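Local coordinates for endoglucanase (Mytilus edulis, PDB 1WC2), which hydrolyses internal beta-1,4-glucosidic linkages of soluble carboxymethylcellulose, as a family 45 endoglucanase that also shows expansin activity, at residues 39-51 against 164-176. Residues are numbered along the deposited sequence; the frame is centred on the assembly and turned at random.
Sequences AQFGWNAGSFVAA and DHRTPSNSMYGQC
With CG of Trp-43 held between its backbone N and carbonyl carbon (chi1 53°), the indole is turned toward Gln-175, whose side chain runs extended beyond CG to meet it. Trp-43 NE1 donates to Gln-175 OE1 at 2.9 Å, the acceptor lying in the indole plane while the N-H comes from above the amide plane. The same OE1 sits over the centre of the Phe-41 ring. A bend at chi3 (72°) lays Met-172 CE on one face of the indole, 3.8 Å from Trp-43 CD2, in a CH-pi contact; Asn-44 OD1 lies over the opposite face. Cys-176 SG, in a disulfide with Cys-32, touches the indole edge. Replacing Trp-43 by an alanine would probably leave Gln-175 OE1 without its N-H donor and Met-172 CE without the flat face it rests on. Helix 170-173, opened by a Ser-169/Met-172 capping box, and the turn before it are packed on the lead-in to strand 49-53 of the double-psi beta-barrel. Pro-168 CG touches both Trp-43 CZ3 and Val-49 CG1, 3.8 Å from each. Further along, Phe-48 N donates to Arg-166 O at 2.8 Å. Water 1 bridges Ser-47 OG and His-165 O, and Ser-47 OG also donates to Trp-43 O. The Arg-166 guanidinium spreads over Phe-48 CZ, its CZ 3.5 Å from that ring carbon, the planes inclined by 48°. Asp-164 keeps it there through a side-on pair, NE to OD1 and NH2 to OD2, both on syn lone pairs; OD2 also salt-bridges Lys-95.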
loop_
_atom_site.group_PDB
_atom_site.type_symbol
_atom_site.label_atom_id
_atom_site.label_comp_id
_atom_site.label_asym_id
_atom_site.label_seq_id
_atom_site.Cartn_x
_atom_site.Cartn_y
_atom_site.Cartn_z
ATOM N N ALA A 39 -14.840 -13.675 -1.895
ATOM C CA ALA A 39 -14.837 -12.754 -3.025
ATOM C C ALA A 39 -14.781 -11.291 -2.577
ATOM O O ALA A 39 -15.239 -10.929 -1.496
ATOM C CB ALA A 39 -16.074 -12.964 -3.890
ATOM N N GLN A 40 -14.228 -10.453 -3.443
ATOM C CA GLN A 40 -14.252 -9.008 -3.268
ATOM C C GLN A 40 -15.596 -8.397 -3.685
ATOM O O GLN A 40 -16.407 -9.033 -4.383
ATOM C CB GLN A 40 -13.146 -8.378 -4.109
ATOM C CG GLN A 40 -11.759 -8.798 -3.679
ATOM C CD GLN A 40 -10.659 -8.351 -4.625
ATOM O OE1 GLN A 40 -10.934 -7.846 -5.717
ATOM N NE2 GLN A 40 -9.414 -8.524 -4.211
ATOM N N PHE A 41 -15.818 -7.147 -3.264
ATOM C CA PHE A 41 -16.889 -6.330 -3.834
ATOM C C PHE A 41 -16.536 -6.009 -5.286
ATOM O O PHE A 41 -15.444 -6.333 -5.762
ATOM C CB PHE A 41 -17.082 -5.032 -3.034
ATOM C CG PHE A 41 -17.640 -5.249 -1.655
ATOM C CD1 PHE A 41 -16.964 -4.791 -0.530
ATOM C CD2 PHE A 41 -18.846 -5.924 -1.482
ATOM C CE1 PHE A 41 -17.490 -4.997 0.718
ATOM C CE2 PHE A 41 -19.360 -6.129 -0.227
ATOM C CZ PHE A 41 -18.682 -5.674 0.873
ATOM N N GLY A 42 -17.466 -5.380 -6.001
ATOM C CA GLY A 42 -17.244 -5.014 -7.387
ATOM C C GLY A 42 -16.204 -3.920 -7.581
ATOM O O GLY A 42 -15.590 -3.861 -8.642
ATOM N N TRP A 43 -16.015 -3.066 -6.570
ATOM C CA TRP A 43 -15.135 -1.892 -6.673
ATOM C C TRP A 43 -13.647 -2.148 -6.441
ATOM O O TRP A 43 -12.801 -1.348 -6.859
ATOM C CB TRP A 43 -15.614 -0.746 -5.749
ATOM C CG TRP A 43 -15.829 -1.078 -4.275
ATOM C CD1 TRP A 43 -17.021 -1.386 -3.674
ATOM C CD2 TRP A 43 -14.858 -1.044 -3.223
ATOM N NE1 TRP A 43 -16.841 -1.580 -2.328
ATOM C CE2 TRP A 43 -15.521 -1.395 -2.022
ATOM C CE3 TRP A 43 -13.479 -0.802 -3.176
ATOM C CZ2 TRP A 43 -14.873 -1.470 -0.805
ATOM C CZ3 TRP A 43 -12.834 -0.874 -1.964
ATOM C CH2 TRP A 43 -13.526 -1.230 -0.792
ATOM N N ASN A 44 -13.302 -3.262 -5.805
ATOM C CA ASN A 44 -11.915 -3.418 -5.357
ATOM C C ASN A 44 -10.931 -3.509 -6.543
ATOM O O ASN A 44 -9.838 -2.950 -6.506
ATOM C CB ASN A 44 -11.688 -4.690 -4.503
ATOM C CG ASN A 44 -12.662 -4.865 -3.342
ATOM O OD1 ASN A 44 -13.872 -4.721 -3.490
ATOM N ND2 ASN A 44 -12.134 -5.294 -2.196
ATOM N N ALA A 45 -11.309 -4.257 -7.576
ATOM C CA ALA A 45 -10.368 -4.620 -8.636
ATOM C C ALA A 45 -9.798 -3.428 -9.402
ATOM O O ALA A 45 -8.649 -3.478 -9.853
ATOM C CB ALA A 45 -11.017 -5.606 -9.623
ATOM N N GLY A 46 -10.610 -2.371 -9.559
ATOM C CA GLY A 46 -10.239 -1.215 -10.342
ATOM C C GLY A 46 -9.856 -0.020 -9.483
ATOM O O GLY A 46 -9.565 1.040 -10.025
ATOM N N SER A 47 -9.843 -0.168 -8.152
ATOM C CA SER A 47 -9.518 0.944 -7.244
ATOM C C SER A 47 -8.031 1.022 -6.914
ATOM O O SER A 47 -7.276 0.075 -7.159
ATOM C CB SER A 47 -10.286 0.780 -5.937
ATOM O OG SER A 47 -11.663 1.050 -6.131
ATOM N N PHE A 48 -7.624 2.177 -6.379
ATOM C CA PHE A 48 -6.308 2.364 -5.784
ATOM C C PHE A 48 -6.375 1.833 -4.343
ATOM O O PHE A 48 -6.769 2.537 -3.401
ATOM C CB PHE A 48 -5.879 3.836 -5.841
ATOM C CG PHE A 48 -5.472 4.322 -7.229
ATOM C CD1 PHE A 48 -5.880 5.571 -7.683
ATOM C CD2 PHE A 48 -4.630 3.563 -8.048
ATOM C CE1 PHE A 48 -5.487 6.043 -8.946
ATOM C CE2 PHE A 48 -4.239 4.041 -9.305
ATOM C CZ PHE A 48 -4.661 5.287 -9.740
ATOM N N VAL A 49 -6.034 0.549 -4.215
ATOM C CA VAL A 49 -5.994 -0.157 -2.941
ATOM C C VAL A 49 -4.660 -0.868 -2.784
ATOM O O VAL A 49 -3.949 -1.108 -3.763
ATOM C CB VAL A 49 -7.191 -1.145 -2.787
ATOM C CG1 VAL A 49 -8.516 -0.367 -2.755
ATOM C CG2 VAL A 49 -7.194 -2.225 -3.879
ATOM N N ALA A 50 -4.346 -1.206 -1.538
ATOM C CA ALA A 50 -3.034 -1.734 -1.190
ATOM C C ALA A 50 -3.099 -2.786 -0.096
ATOM O O ALA A 50 -4.005 -2.796 0.735
ATOM C CB ALA A 50 -2.128 -0.608 -0.739
ATOM N N ALA A 51 -2.093 -3.652 -0.095
ATOM C CA ALA A 51 -1.793 -4.540 1.018
ATOM C C ALA A 51 -0.606 -3.950 1.778
ATOM O O ALA A 51 0.453 -3.715 1.192
ATOM C CB ALA A 51 -1.471 -5.943 0.513
ATOM N N ASP A 164 -9.817 11.717 -7.547
ATOM C CA ASP A 164 -9.712 10.504 -8.351
ATOM C C ASP A 164 -10.594 9.439 -7.722
ATOM O O ASP A 164 -10.279 8.905 -6.652
ATOM C CB ASP A 164 -8.257 10.036 -8.454
ATOM C CG ASP A 164 -8.036 9.007 -9.554
ATOM O OD1 ASP A 164 -8.911 8.136 -9.777
ATOM O OD2 ASP A 164 -6.981 9.011 -10.216
ATOM N N HIS A 165 -11.689 9.118 -8.409
ATOM C CA HIS A 165 -12.695 8.225 -7.864
ATOM C C HIS A 165 -12.155 6.813 -7.620
ATOM O O HIS A 165 -12.773 6.059 -6.889
ATOM C CB HIS A 165 -13.940 8.174 -8.758
ATOM C CG HIS A 165 -14.652 9.487 -8.893
ATOM N ND1 HIS A 165 -15.491 9.768 -9.953
ATOM C CD2 HIS A 165 -14.658 10.593 -8.108
ATOM C CE1 HIS A 165 -15.969 10.994 -9.822
ATOM N NE2 HIS A 165 -15.487 11.513 -8.707
ATOM N N ARG A 166 -11.019 6.463 -8.227
ATOM C CA ARG A 166 -10.388 5.167 -7.978
ATOM C C ARG A 166 -9.915 5.022 -6.533
ATOM O O ARG A 166 -9.808 3.919 -6.057
ATOM C CB ARG A 166 -9.232 4.914 -8.956
ATOM C CG ARG A 166 -9.694 4.659 -10.386
ATOM C CD ARG A 166 -8.572 4.564 -11.401
ATOM N NE ARG A 166 -7.841 5.827 -11.524
ATOM C CZ ARG A 166 -6.825 6.032 -12.360
ATOM N NH1 ARG A 166 -6.424 5.080 -13.191
ATOM N NH2 ARG A 166 -6.223 7.215 -12.391
ATOM N N THR A 167 -9.609 6.126 -5.847
ATOM C CA THR A 167 -9.335 6.047 -4.399
ATOM C C THR A 167 -10.672 5.848 -3.691
ATOM O O THR A 167 -11.525 6.732 -3.792
ATOM C CB THR A 167 -8.692 7.346 -3.892
ATOM O OG1 THR A 167 -7.410 7.548 -4.513
ATOM C CG2 THR A 167 -8.437 7.301 -2.381
ATOM N N PRO A 168 -10.902 4.733 -2.999
ATOM C CA PRO A 168 -12.197 4.531 -2.332
ATOM C C PRO A 168 -12.509 5.578 -1.264
ATOM O O PRO A 168 -11.615 6.072 -0.581
ATOM C CB PRO A 168 -12.058 3.138 -1.710
ATOM C CG PRO A 168 -11.020 2.472 -2.539
ATOM C CD PRO A 168 -10.022 3.566 -2.807
ATOM N N SER A 169 -13.792 5.887 -1.121
ATOM C CA SER A 169 -14.292 6.758 -0.064
ATOM C C SER A 169 -14.438 6.028 1.274
ATOM O O SER A 169 -14.456 4.794 1.343
ATOM C CB SER A 169 -15.660 7.313 -0.473
ATOM O OG SER A 169 -16.590 6.253 -0.529
ATOM N N ASN A 170 -14.578 6.793 2.344
ATOM C CA ASN A 170 -14.898 6.213 3.640
ATOM C C ASN A 170 -16.216 5.425 3.621
ATOM O O ASN A 170 -16.323 4.389 4.268
ATOM C CB ASN A 170 -14.915 7.287 4.730
ATOM C CG ASN A 170 -13.527 7.872 5.001
ATOM O OD1 ASN A 170 -12.531 7.138 5.082
ATOM N ND2 ASN A 170 -13.450 9.193 5.132
ATOM N N SER A 171 -17.208 5.913 2.879
ATOM C CA SER A 171 -18.470 5.192 2.706
ATOM C C SER A 171 -18.248 3.789 2.132
ATOM O O SER A 171 -18.873 2.825 2.567
ATOM C CB SER A 171 -19.410 5.977 1.785
ATOM O OG SER A 171 -20.564 5.215 1.453
ATOM N N MET A 172 -17.385 3.686 1.132
ATOM C CA MET A 172 -17.043 2.393 0.554
ATOM C C MET A 172 -16.395 1.470 1.576
ATOM O O MET A 172 -16.762 0.288 1.663
ATOM C CB MET A 172 -16.159 2.572 -0.681
ATOM C CG MET A 172 -16.952 3.176 -1.846
ATOM S SD MET A 172 -15.981 3.942 -3.129
ATOM C CE MET A 172 -15.403 2.680 -3.750
ATOM N N TYR A 173 -15.460 1.988 2.370
ATOM C CA TYR A 173 -14.851 1.161 3.414
ATOM C C TYR A 173 -15.912 0.668 4.427
ATOM O O TYR A 173 -15.790 -0.426 4.988
ATOM C CB TYR A 173 -13.685 1.874 4.132
ATOM C CG TYR A 173 -13.094 0.958 5.181
ATOM C CD1 TYR A 173 -12.461 -0.234 4.816
ATOM C CD2 TYR A 173 -13.232 1.231 6.534
ATOM C CE1 TYR A 173 -11.974 -1.108 5.781
ATOM C CE2 TYR A 173 -12.738 0.357 7.502
ATOM C CZ TYR A 173 -12.124 -0.820 7.107
ATOM O OH TYR A 173 -11.649 -1.729 8.021
ATOM N N GLY A 174 -16.968 1.454 4.641
ATOM C CA GLY A 174 -18.068 1.051 5.504
ATOM C C GLY A 174 -18.772 -0.242 5.116
ATOM O O GLY A 174 -19.441 -0.852 5.945
ATOM N N GLN A 175 -18.644 -0.635 3.854
ATOM C CA GLN A 175 -19.123 -1.928 3.367
ATOM C C GLN A 175 -18.326 -3.119 3.894
ATOM O O GLN A 175 -18.833 -4.249 3.898
ATOM C CB GLN A 175 -19.070 -1.976 1.845
ATOM C CG GLN A 175 -19.931 -0.925 1.159
ATOM C CD GLN A 175 -19.771 -0.928 -0.341
ATOM O OE1 GLN A 175 -19.347 -1.928 -0.920
ATOM N NE2 GLN A 175 -20.114 0.189 -0.981
ATOM N N CYS A 176 -17.068 -2.890 4.278
ATOM C CA CYS A 176 -16.153 -3.956 4.673
ATOM C C CYS A 176 -16.484 -4.438 6.079
ATOM O O CYS A 176 -16.845 -3.640 6.946
ATOM C CB CYS A 176 -14.704 -3.443 4.627
ATOM S SG CYS A 176 -14.237 -2.771 2.986
HETATM O O HOH W 1 -13.173 3.553 -5.906
#